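Local coordinates for protein galactonate dehydratase (Zobellia galactanivorans, PDB 5OLC) that is an enzyme of the enolase superfamily, joining an N-terminal domain of the mandelate racemase/muconate lactonizing enzyme type to a TIM-barrel-like C-terminal domain, at residues E138-G143 with I224-E229; E180-Y185 with H205-K210; R241-T246 with D267-D272. All blocks are in the same frame, centred on the assembly; numbering follows the deposited sequence.

Contact 1 of 3, residues E138-G143 with I224-E229; sequences EPYATG and ISWFEE
Tyr140 reaches from strand 136-142 to the indole of Trp226 on strand 224-228, and the two rings make a T-shaped (edge-to-face) pair. The CB of Tyr140 already points at the other strand, with CG between the backbone N and the carbonyl carbon (chi1 59°). Beyond it, CD1 comes to 4.1 Å from Trp226 CH2, and CE1 closes to 3.7 Å from that same CH2. The six-membered ring of Trp226 turns its edge to the face of Tyr140, with the planes 86° apart and the ring centroids 5.3 Å apart. Strands 170-174 and 198-202 lie between these two among the parallel strands of the TIM-barrel fold, so the rings meet across the barrel interior, and Met200 of strand 198-202 touches both. Further along, CZ of Tyr140 has passed to the neighbouring carbon of the indole, 3.8 Å from Trp226 CZ2. At the tip, Tyr140 OH lies 3.8 Å from Glu228 OE1, too far for a hydrogen bond; this hydroxyl makes a weak one with NE2 of Gln275 instead. Glu228 arrives on an extended chain, and its other oxygen, OE2, forms a salt bridge with Lys172.

Contact 2 of 3, residues E180-Y185 with H205-K210; sequences EQDLKY and HAYCYK
Asp182 OD2 takes two hydrogen bonds, one from the hydroxyl of Tyr207 and one from the backbone N of Gly176. The first crosses the contact: Tyr207 OH donates to Asp182 OD2 at 2.6 Å. The two side chains approach from opposite directions, and the phenol hydroxyl is the part that touches the acid. Asp182 OD2 lies at the edge of the phenol, near the ring plane, but the carboxylate itself stands almost perpendicular to that ring (88°). Seen from the acceptor, the hydroxyl sits above the carboxylate plane, 46° out of it. Although the backbones stay well apart, with CA of Asp182 and CA of Tyr207 11.9 Å from each other, the long phenol spans the gap. With CG anti to the carbonyl carbon (chi1 -72°), Tyr207 sends its ring away from its own backbone toward Asp182.

The loop that leads into helix 179-193 closes round this pair. Leu177 N bonds to the second carboxylate oxygen, OD1, and Gly178 N gives a hydrogen bond to the Tyr207 hydroxyl, so the backbone NH groups of three successive residues, Gly176 to Gly178, are held by the acid and the phenol together. Asp182 lies near the start of helix 179-193, while Tyr207 is just ahead of Cys208, the N-cap of helix 209-219. The bond therefore ties together two consecutive strand-to-helix connections of the barrel, those following strands 170-174 and 198-202, with Leu215 of helix 209-219 packing against both side chains.

Contact 3 of 3, residues R241-T246 with D267-D272; sequences RLRQNT and DKDCVD
A salt-bridge network centred on Arg243 fastens the last turn of helix 236-245 to the loop that runs from helix 258-267 into strand 273-274, within the TIM-barrel-like domain. Arg243 is the one residue of its segment that touches 267-272. Its chain is extended from CG to NE (chi2 -172°) and carries the guanidinium to the loop. There Asp269 meets one end of the group and Asp272 the other.

At the first end, NH1 donates to the backbone O of Asp269 at 2.8 Å. That oxygen lies close to the guanidinium plane, but the donor stands above the carbonyl plane, not on a lone pair. The same nitrogen makes a salt bridge with Asp269 OD1 at 3.0 Å, its hydrogen bond being weak, so NH1 is held by both the main chain and the side chain of one residue. Asp269 OD1 also pairs with Arg241 of the fourth subunit, and the carboxylate thus gathers arginines from two chains.

At the other end, Arg243 NH2 makes a salt bridge and hydrogen bond to Asp272 OD1 at 3.1 Å, while Arg243 NE makes weak bonds to both oxygens of that carboxylate. The guanidinium and carboxylate planes are 82° apart, so this is not a flat, two-pronged pairing; NH2 approaches OD1 from above the carboxylate plane. Asp272 is itself anchored, its OD2 accepting a hydrogen bond from the backbone N of Ile250, and Tyr209 of the fourth subunit packs against it.

Between the two acids the loop backbone runs along one face of the guanidinium. Cys270 O lies 3.5 Å from Arg243 CD, and Val271 O sits over the centre of that face, 3.4 Å from Arg243 CZ.

In the fold
All three contacts belong to the barrel domain: contact 1 spans the interior, contacts 2 and 3 lie among the surrounding helices and loops. Contacts 1 and 2 have centres about 16 Å apart and touch through a probable hydrogen bond of 3.0 Å between His205 N and Glu229 O. The centre of contact 3 is about 18 Å from each of the others. It meets contact 2 where Tyr209 makes a cation-pi pair with Arg241, Tyr209 CE2 lying 3.3 Å from Arg241 NE. These two residues also reach contact 3 of the second subunit, Tyr209 packing on its Asp272 and Arg241 bridging to its Asp269, so the assembly interface runs through both contacts.

Contact 1 of 3, residues E138-G143 with I224-E229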
loop_
_atom_site.group_PDB
_atom_site.type_symbol
_atom_site.label_atom_id
_atom_site.label_comp_id
_atom_site.label_asym_id
_atom_site.label_seq_id
_atom_site.Cartn_x
_atom_site.Cartn_y
_atom_site.Cartn_z
ATOM N N GLU A 138 -40.925 -2.181 -0.757
ATOM C CA GLU A 138 -41.469 -0.854 -1.064
ATOM C C GLU A 138 -40.642 -0.178 -2.179
ATOM O O GLU A 138 -39.606 0.430 -1.900
ATOM C CB GLU A 138 -41.652 0.024 0.204
ATOM C CG GLU A 138 -40.426 0.223 1.081
ATOM C CD GLU A 138 -40.548 1.340 2.100
ATOM O OE1 GLU A 138 -39.533 2.038 2.329
ATOM O OE2 GLU A 138 -41.649 1.519 2.669
ATOM N N PRO A 139 -41.042 -0.327 -3.462
ATOM C CA PRO A 139 -40.211 0.233 -4.544
ATOM C C PRO A 139 -40.281 1.748 -4.691
ATOM O O PRO A 139 -41.166 2.386 -4.111
ATOM C CB PRO A 139 -40.715 -0.499 -5.791
ATOM C CG PRO A 139 -42.123 -0.819 -5.488
ATOM C CD PRO A 139 -42.225 -1.029 -3.998
ATOM N N TYR A 140 -39.331 2.320 -5.450
ATOM C CA TYR A 140 -39.302 3.752 -5.722
ATOM C C TYR A 140 -39.768 4.047 -7.147
ATOM O O TYR A 140 -39.606 3.208 -8.050
ATOM C CB TYR A 140 -37.940 4.393 -5.403
ATOM C CG TYR A 140 -36.754 3.826 -6.159
ATOM C CD1 TYR A 140 -36.029 2.750 -5.652
ATOM C CD2 TYR A 140 -36.284 4.435 -7.319
ATOM C CE1 TYR A 140 -34.913 2.246 -6.324
ATOM C CE2 TYR A 140 -35.165 3.943 -7.996
ATOM C CZ TYR A 140 -34.484 2.845 -7.496
ATOM O OH TYR A 140 -33.378 2.350 -8.148
ATOM N N ALA A 141 -40.389 5.224 -7.330
ATOM C CA ALA A 141 -40.911 5.666 -8.612
ATOM C C ALA A 141 -39.855 6.492 -9.363
ATOM O O ALA A 141 -39.383 7.491 -8.822
ATOM C CB ALA A 141 -42.173 6.486 -8.392
ATOM N N THR A 142 -39.488 6.076 -10.601
ATOM C CA THR A 142 -38.521 6.804 -11.434
ATOM C C THR A 142 -39.262 7.733 -12.424
ATOM O O THR A 142 -40.154 7.270 -13.144
ATOM C CB THR A 142 -37.514 5.855 -12.112
ATOM O OG1 THR A 142 -38.197 4.969 -12.993
ATOM C CG2 THR A 142 -36.682 5.071 -11.128
ATOM N N GLY A 143 -38.896 9.025 -12.427
ATOM C CA GLY A 143 -39.524 10.042 -13.271
ATOM C C GLY A 143 -38.623 11.129 -13.833
ATOM O O GLY A 143 -38.515 12.221 -13.258
ATOM N N ILE A 224 -31.173 14.114 0.450
ATOM C CA ILE A 224 -31.112 13.171 -0.668
ATOM C C ILE A 224 -30.702 11.800 -0.158
ATOM O O ILE A 224 -29.657 11.671 0.488
ATOM C CB ILE A 224 -30.267 13.683 -1.868
ATOM C CG1 ILE A 224 -30.723 15.096 -2.334
ATOM C CG2 ILE A 224 -30.247 12.673 -3.024
ATOM C CD1 ILE A 224 -32.273 15.317 -2.598
ATOM N N SER A 225 -31.554 10.789 -0.420
ATOM C CA SER A 225 -31.335 9.407 0.003
ATOM C C SER A 225 -30.103 8.776 -0.652
ATOM O O SER A 225 -29.394 8.031 0.018
ATOM C CB SER A 225 -32.588 8.569 -0.188
ATOM O OG SER A 225 -33.609 9.074 0.659
ATOM N N TRP A 226 -29.821 9.108 -1.933
ATOM C CA TRP A 226 -28.612 8.665 -2.629
ATOM C C TRP A 226 -28.401 9.373 -3.979
ATOM O O TRP A 226 -29.349 9.891 -4.571
ATOM C CB TRP A 226 -28.485 7.118 -2.769
ATOM C CG TRP A 226 -29.286 6.470 -3.854
ATOM C CD1 TRP A 226 -29.095 6.586 -5.197
ATOM C CD2 TRP A 226 -30.305 5.480 -3.678
ATOM N NE1 TRP A 226 -29.988 5.791 -5.871
ATOM C CE2 TRP A 226 -30.752 5.107 -4.963
ATOM C CE3 TRP A 226 -30.942 4.923 -2.556
ATOM C CZ2 TRP A 226 -31.790 4.188 -5.158
ATOM C CZ3 TRP A 226 -31.960 4.003 -2.750
ATOM C CH2 TRP A 226 -32.366 3.634 -4.038
ATOM N N PHE A 227 -27.137 9.367 -4.456
ATOM C CA PHE A 227 -26.728 9.917 -5.735
ATOM C C PHE A 227 -26.295 8.753 -6.634
ATOM O O PHE A 227 -25.267 8.112 -6.392
ATOM C CB PHE A 227 -25.623 10.981 -5.555
ATOM C CG PHE A 227 -25.293 11.866 -6.745
ATOM C CD1 PHE A 227 -25.961 11.716 -7.959
ATOM C CD2 PHE A 227 -24.301 12.840 -6.653
ATOM C CE1 PHE A 227 -25.647 12.518 -9.050
ATOM C CE2 PHE A 227 -23.993 13.653 -7.749
ATOM C CZ PHE A 227 -24.662 13.480 -8.940
ATOM N N GLU A 228 -27.132 8.470 -7.653
ATOM C CA GLU A 228 -26.958 7.398 -8.631
ATOM C C GLU A 228 -26.100 7.832 -9.806
ATOM O O GLU A 228 -26.289 8.925 -10.343
ATOM C CB GLU A 228 -28.320 6.860 -9.105
ATOM C CG GLU A 228 -28.265 5.412 -9.564
ATOM C CD GLU A 228 -29.584 4.822 -10.023
ATOM O OE1 GLU A 228 -30.487 4.656 -9.174
ATOM O OE2 GLU A 228 -29.700 4.482 -11.223
ATOM N N GLU A 229 -25.147 6.956 -10.185
ATOM C CA GLU A 229 -24.173 7.137 -11.268
ATOM C C GLU A 229 -23.648 8.616 -11.353
ATOM O O GLU A 229 -23.853 9.279 -12.376
ATOM C CB GLU A 229 -24.759 6.611 -12.600
ATOM C CG GLU A 229 -24.897 5.097 -12.662
ATOM C CD GLU A 229 -23.667 4.317 -13.094
ATOM O OE1 GLU A 229 -23.262 4.446 -14.272
ATOM O OE2 GLU A 229 -23.159 3.512 -12.280
#

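Contact 2 of 3, residues E180-Y185 with H205-K210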
loop_
_atom_site.group_PDB
_atom_site.type_symbol
_atom_site.label_atom_id
_atom_site.label_comp_id
_atom_site.label_asym_id
_atom_site.label_seq_id
_atom_site.Cartn_x
_atom_site.Cartn_y
_atom_site.Cartn_z
ATOM N N GLU A 180 -26.881 24.548 -11.516
ATOM C CA GLU A 180 -27.854 25.541 -11.052
ATOM C C GLU A 180 -29.305 25.229 -11.457
ATOM O O GLU A 180 -30.230 25.612 -10.733
ATOM C CB GLU A 180 -27.450 26.962 -11.467
ATOM C CG GLU A 180 -26.441 27.601 -10.526
ATOM C CD GLU A 180 -26.882 27.832 -9.090
ATOM O OE1 GLU A 180 -28.049 28.233 -8.872
ATOM O OE2 GLU A 180 -26.041 27.644 -8.181
ATOM N N GLN A 181 -29.496 24.522 -12.589
ATOM C CA GLN A 181 -30.821 24.130 -13.093
ATOM C C GLN A 181 -31.416 23.005 -12.229
ATOM O O GLN A 181 -32.611 23.035 -11.914
ATOM C CB GLN A 181 -30.727 23.698 -14.570
ATOM C CG GLN A 181 -32.059 23.335 -15.212
ATOM C CD GLN A 181 -32.799 24.523 -15.769
ATOM O OE1 GLN A 181 -33.552 25.211 -15.065
ATOM N NE2 GLN A 181 -32.645 24.755 -17.065
ATOM N N ASP A 182 -30.571 22.020 -11.862
ATOM C CA ASP A 182 -30.933 20.875 -11.034
ATOM C C ASP A 182 -31.293 21.330 -9.635
ATOM O O ASP A 182 -32.398 21.040 -9.199
ATOM C CB ASP A 182 -29.799 19.836 -11.002
ATOM C CG ASP A 182 -29.511 19.171 -12.336
ATOM O OD1 ASP A 182 -30.336 19.309 -13.266
ATOM O OD2 ASP A 182 -28.477 18.491 -12.439
ATOM N N LEU A 183 -30.407 22.105 -8.967
ATOM C CA LEU A 183 -30.629 22.653 -7.621
ATOM C C LEU A 183 -31.945 23.449 -7.533
ATOM O O LEU A 183 -32.571 23.480 -6.473
ATOM C CB LEU A 183 -29.453 23.542 -7.210
ATOM N N LYS A 184 -32.373 24.048 -8.663
ATOM C CA LYS A 184 -33.618 24.801 -8.805
ATOM C C LYS A 184 -34.811 23.823 -8.804
ATOM O O LYS A 184 -35.828 24.091 -8.156
ATOM C CB LYS A 184 -33.561 25.627 -10.108
ATOM C CG LYS A 184 -34.843 26.346 -10.523
ATOM C CD LYS A 184 -34.873 26.480 -12.040
ATOM C CE LYS A 184 -36.091 27.190 -12.566
ATOM N NZ LYS A 184 -36.264 26.941 -14.023
ATOM N N TYR A 185 -34.668 22.682 -9.515
ATOM C CA TYR A 185 -35.701 21.648 -9.644
ATOM C C TYR A 185 -35.791 20.713 -8.426
ATOM O O TYR A 185 -36.905 20.358 -8.034
ATOM C CB TYR A 185 -35.532 20.856 -10.953
ATOM C CG TYR A 185 -35.804 21.637 -12.229
ATOM C CD1 TYR A 185 -36.504 22.842 -12.204
ATOM C CD2 TYR A 185 -35.412 21.140 -13.468
ATOM C CE1 TYR A 185 -36.763 23.555 -13.374
ATOM C CE2 TYR A 185 -35.681 21.835 -14.648
ATOM C CZ TYR A 185 -36.357 23.043 -14.598
ATOM O OH TYR A 185 -36.613 23.734 -15.761
ATOM N N HIS A 205 -23.988 9.547 -15.357
ATOM C CA HIS A 205 -22.573 9.899 -15.612
ATOM C C HIS A 205 -22.407 11.195 -16.457
ATOM O O HIS A 205 -21.375 11.391 -17.111
ATOM C CB HIS A 205 -21.762 8.715 -16.199
ATOM C CG HIS A 205 -22.591 7.679 -16.880
ATOM N ND1 HIS A 205 -23.228 6.686 -16.161
ATOM C CD2 HIS A 205 -22.922 7.560 -18.183
ATOM C CE1 HIS A 205 -23.904 5.980 -17.049
ATOM N NE2 HIS A 205 -23.747 6.466 -18.281
ATOM N N ALA A 206 -23.427 12.092 -16.390
ATOM C CA ALA A 206 -23.497 13.381 -17.082
ATOM C C ALA A 206 -22.673 14.460 -16.359
ATOM O O ALA A 206 -22.640 15.612 -16.803
ATOM C CB ALA A 206 -24.947 13.818 -17.213
ATOM N N TYR A 207 -21.987 14.079 -15.270
ATOM C CA TYR A 207 -21.153 14.987 -14.497
ATOM C C TYR A 207 -19.754 14.447 -14.229
ATOM O O TYR A 207 -19.532 13.235 -14.246
ATOM C CB TYR A 207 -21.842 15.379 -13.182
ATOM C CG TYR A 207 -23.021 16.309 -13.355
ATOM C CD1 TYR A 207 -22.845 17.613 -13.801
ATOM C CD2 TYR A 207 -24.307 15.905 -13.012
ATOM C CE1 TYR A 207 -23.923 18.484 -13.933
ATOM C CE2 TYR A 207 -25.393 16.772 -13.129
ATOM C CZ TYR A 207 -25.196 18.057 -13.598
ATOM O OH TYR A 207 -26.255 18.910 -13.742
ATOM N N CYS A 208 -18.808 15.372 -14.007
ATOM C CA CYS A 208 -17.411 15.102 -13.677
ATOM C C CYS A 208 -17.262 15.351 -12.184
ATOM O O CYS A 208 -18.141 15.977 -11.590
ATOM C CB CYS A 208 -16.475 15.998 -14.490
ATOM S SG CYS A 208 -16.832 16.031 -16.269
ATOM N N TYR A 209 -16.166 14.871 -11.573
ATOM C CA TYR A 209 -15.924 15.017 -10.138
ATOM C C TYR A 209 -16.196 16.430 -9.581
ATOM O O TYR A 209 -16.898 16.538 -8.580
ATOM C CB TYR A 209 -14.517 14.537 -9.746
ATOM C CG TYR A 209 -14.214 14.729 -8.275
ATOM C CD1 TYR A 209 -14.976 14.092 -7.296
ATOM C CD2 TYR A 209 -13.184 15.567 -7.859
ATOM C CE1 TYR A 209 -14.726 14.295 -5.942
ATOM C CE2 TYR A 209 -12.914 15.764 -6.506
ATOM C CZ TYR A 209 -13.685 15.121 -5.552
ATOM O OH TYR A 209 -13.427 15.313 -4.221
ATOM N N LYS A 210 -15.672 17.490 -10.235
ATOM C CA LYS A 210 -15.863 18.894 -9.829
ATOM C C LYS A 210 -17.347 19.321 -9.909
ATOM O O LYS A 210 -17.824 20.082 -9.062
ATOM C CB LYS A 210 -15.012 19.837 -10.704
ATOM C CG LYS A 210 -13.505 19.832 -10.408
ATOM C CD LYS A 210 -12.772 20.998 -11.098
ATOM C CE LYS A 210 -12.482 20.778 -12.572
ATOM N NZ LYS A 210 -12.343 22.057 -13.323
#

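Contact 3 of 3, residues R241-T246 with D267-D272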
loop_
_atom_site.group_PDB
_atom_site.type_symbol
_atom_site.label_atom_id
_atom_site.label_comp_id
_atom_site.label_asym_id
_atom_site.label_seq_id
_atom_site.Cartn_x
_atom_site.Cartn_y
_atom_site.Cartn_z
ATOM N N ARG A 241 -13.575 9.650 -3.949
ATOM C CA ARG A 241 -13.368 11.041 -3.511
ATOM C C ARG A 241 -14.714 11.709 -3.184
ATOM O O ARG A 241 -14.842 12.365 -2.152
ATOM C CB ARG A 241 -12.651 11.859 -4.604
ATOM C CG ARG A 241 -11.115 11.807 -4.646
ATOM C CD ARG A 241 -10.507 12.926 -5.516
ATOM N NE ARG A 241 -11.150 13.049 -6.836
ATOM C CZ ARG A 241 -10.662 12.572 -7.979
ATOM N NH1 ARG A 241 -9.488 11.949 -8.001
ATOM N NH2 ARG A 241 -11.339 12.724 -9.112
ATOM N N LEU A 242 -15.713 11.530 -4.066
ATOM C CA LEU A 242 -17.052 12.098 -3.919
ATOM C C LEU A 242 -17.709 11.609 -2.639
ATOM O O LEU A 242 -18.300 12.408 -1.908
ATOM C CB LEU A 242 -17.913 11.768 -5.143
ATOM C CG LEU A 242 -19.252 12.473 -5.247
ATOM C CD1 LEU A 242 -19.098 13.962 -5.283
ATOM C CD2 LEU A 242 -19.945 12.070 -6.471
ATOM N N ARG A 243 -17.548 10.306 -2.348
ATOM C CA ARG A 243 -18.045 9.636 -1.147
ATOM C C ARG A 243 -17.422 10.283 0.106
ATOM O O ARG A 243 -18.115 10.480 1.107
ATOM C CB ARG A 243 -17.659 8.152 -1.221
ATOM C CG ARG A 243 -18.708 7.200 -0.693
ATOM C CD ARG A 243 -18.134 5.812 -0.641
ATOM N NE ARG A 243 -18.870 4.960 0.289
ATOM C CZ ARG A 243 -18.458 3.755 0.658
ATOM N NH1 ARG A 243 -17.312 3.271 0.203
ATOM N NH2 ARG A 243 -19.188 3.025 1.496
ATOM N N GLN A 244 -16.121 10.643 0.023
ATOM C CA GLN A 244 -15.342 11.271 1.096
ATOM C C GLN A 244 -15.738 12.729 1.321
ATOM O O GLN A 244 -15.658 13.202 2.451
ATOM C CB GLN A 244 -13.828 11.178 0.805
ATOM C CG GLN A 244 -13.249 9.771 0.980
ATOM C CD GLN A 244 -11.843 9.553 0.448
ATOM O OE1 GLN A 244 -11.286 10.356 -0.313
ATOM N NE2 GLN A 244 -11.247 8.425 0.821
ATOM N N ASN A 245 -16.164 13.436 0.259
ATOM C CA ASN A 245 -16.494 14.862 0.308
ATOM C C ASN A 245 -18.005 15.203 0.407
ATOM O O ASN A 245 -18.341 16.385 0.555
ATOM C CB ASN A 245 -15.846 15.573 -0.879
ATOM C CG ASN A 245 -14.388 15.935 -0.654
ATOM O OD1 ASN A 245 -13.986 17.080 -0.876
ATOM N ND2 ASN A 245 -13.527 14.964 -0.335
ATOM N N THR A 246 -18.909 14.189 0.383
ATOM C CA THR A 246 -20.345 14.436 0.548
ATOM C C THR A 246 -20.999 13.455 1.542
ATOM O O THR A 246 -20.516 12.334 1.745
ATOM C CB THR A 246 -21.089 14.515 -0.798
ATOM O OG1 THR A 246 -22.368 15.114 -0.570
ATOM C CG2 THR A 246 -21.263 13.159 -1.482
ATOM N N ASP A 267 -13.445 -3.216 -4.264
ATOM C CA ASP A 267 -12.058 -3.152 -3.808
ATOM C C ASP A 267 -11.588 -1.733 -3.690
ATOM O O ASP A 267 -10.656 -1.457 -2.934
ATOM C CB ASP A 267 -11.127 -3.911 -4.765
ATOM C CG ASP A 267 -10.956 -5.391 -4.488
ATOM O OD1 ASP A 267 -11.451 -5.868 -3.450
ATOM O OD2 ASP A 267 -10.306 -6.061 -5.287
ATOM N N LYS A 268 -12.230 -0.831 -4.437
ATOM C CA LYS A 268 -11.870 0.573 -4.473
ATOM C C LYS A 268 -12.786 1.453 -3.604
ATOM O O LYS A 268 -12.716 2.678 -3.714
ATOM C CB LYS A 268 -11.787 1.066 -5.930
ATOM C CG LYS A 268 -10.808 0.301 -6.814
ATOM C CD LYS A 268 -10.209 1.189 -7.916
ATOM C CE LYS A 268 -8.816 1.723 -7.602
ATOM N NZ LYS A 268 -7.824 1.375 -8.660
ATOM N N ASP A 269 -13.624 0.845 -2.728
ATOM C CA ASP A 269 -14.541 1.542 -1.798
ATOM C C ASP A 269 -15.350 2.708 -2.465
ATOM O O ASP A 269 -15.546 3.773 -1.858
ATOM C CB ASP A 269 -13.763 2.025 -0.546
ATOM C CG ASP A 269 -14.470 1.849 0.799
ATOM O OD1 ASP A 269 -15.407 1.005 0.881
ATOM O OD2 ASP A 269 -14.084 2.552 1.776
ATOM N N CYS A 270 -15.824 2.468 -3.715
ATOM C CA CYS A 270 -16.538 3.425 -4.562
ATOM C C CYS A 270 -17.939 3.777 -4.095
ATOM O O CYS A 270 -18.280 4.965 -4.003
ATOM C CB CYS A 270 -16.568 2.931 -6.003
ATOM S SG CYS A 270 -14.955 2.457 -6.656
ATOM N N VAL A 271 -18.777 2.744 -3.886
ATOM C CA VAL A 271 -20.189 2.927 -3.596
ATOM C C VAL A 271 -20.631 2.517 -2.187
ATOM O O VAL A 271 -20.011 1.672 -1.530
ATOM C CB VAL A 271 -21.057 2.217 -4.673
ATOM C CG1 VAL A 271 -20.843 2.837 -6.044
ATOM C CG2 VAL A 271 -20.816 0.709 -4.711
ATOM N N ASP A 272 -21.747 3.133 -1.760
ATOM C CA ASP A 272 -22.486 2.853 -0.544
ATOM C C ASP A 272 -23.539 1.791 -0.918
ATOM O O ASP A 272 -23.830 0.908 -0.104
ATOM C CB ASP A 272 -23.174 4.133 -0.030
ATOM C CG ASP A 272 -22.258 5.074 0.706
ATOM O OD1 ASP A 272 -21.809 4.718 1.823
ATOM O OD2 ASP A 272 -22.015 6.176 0.193
#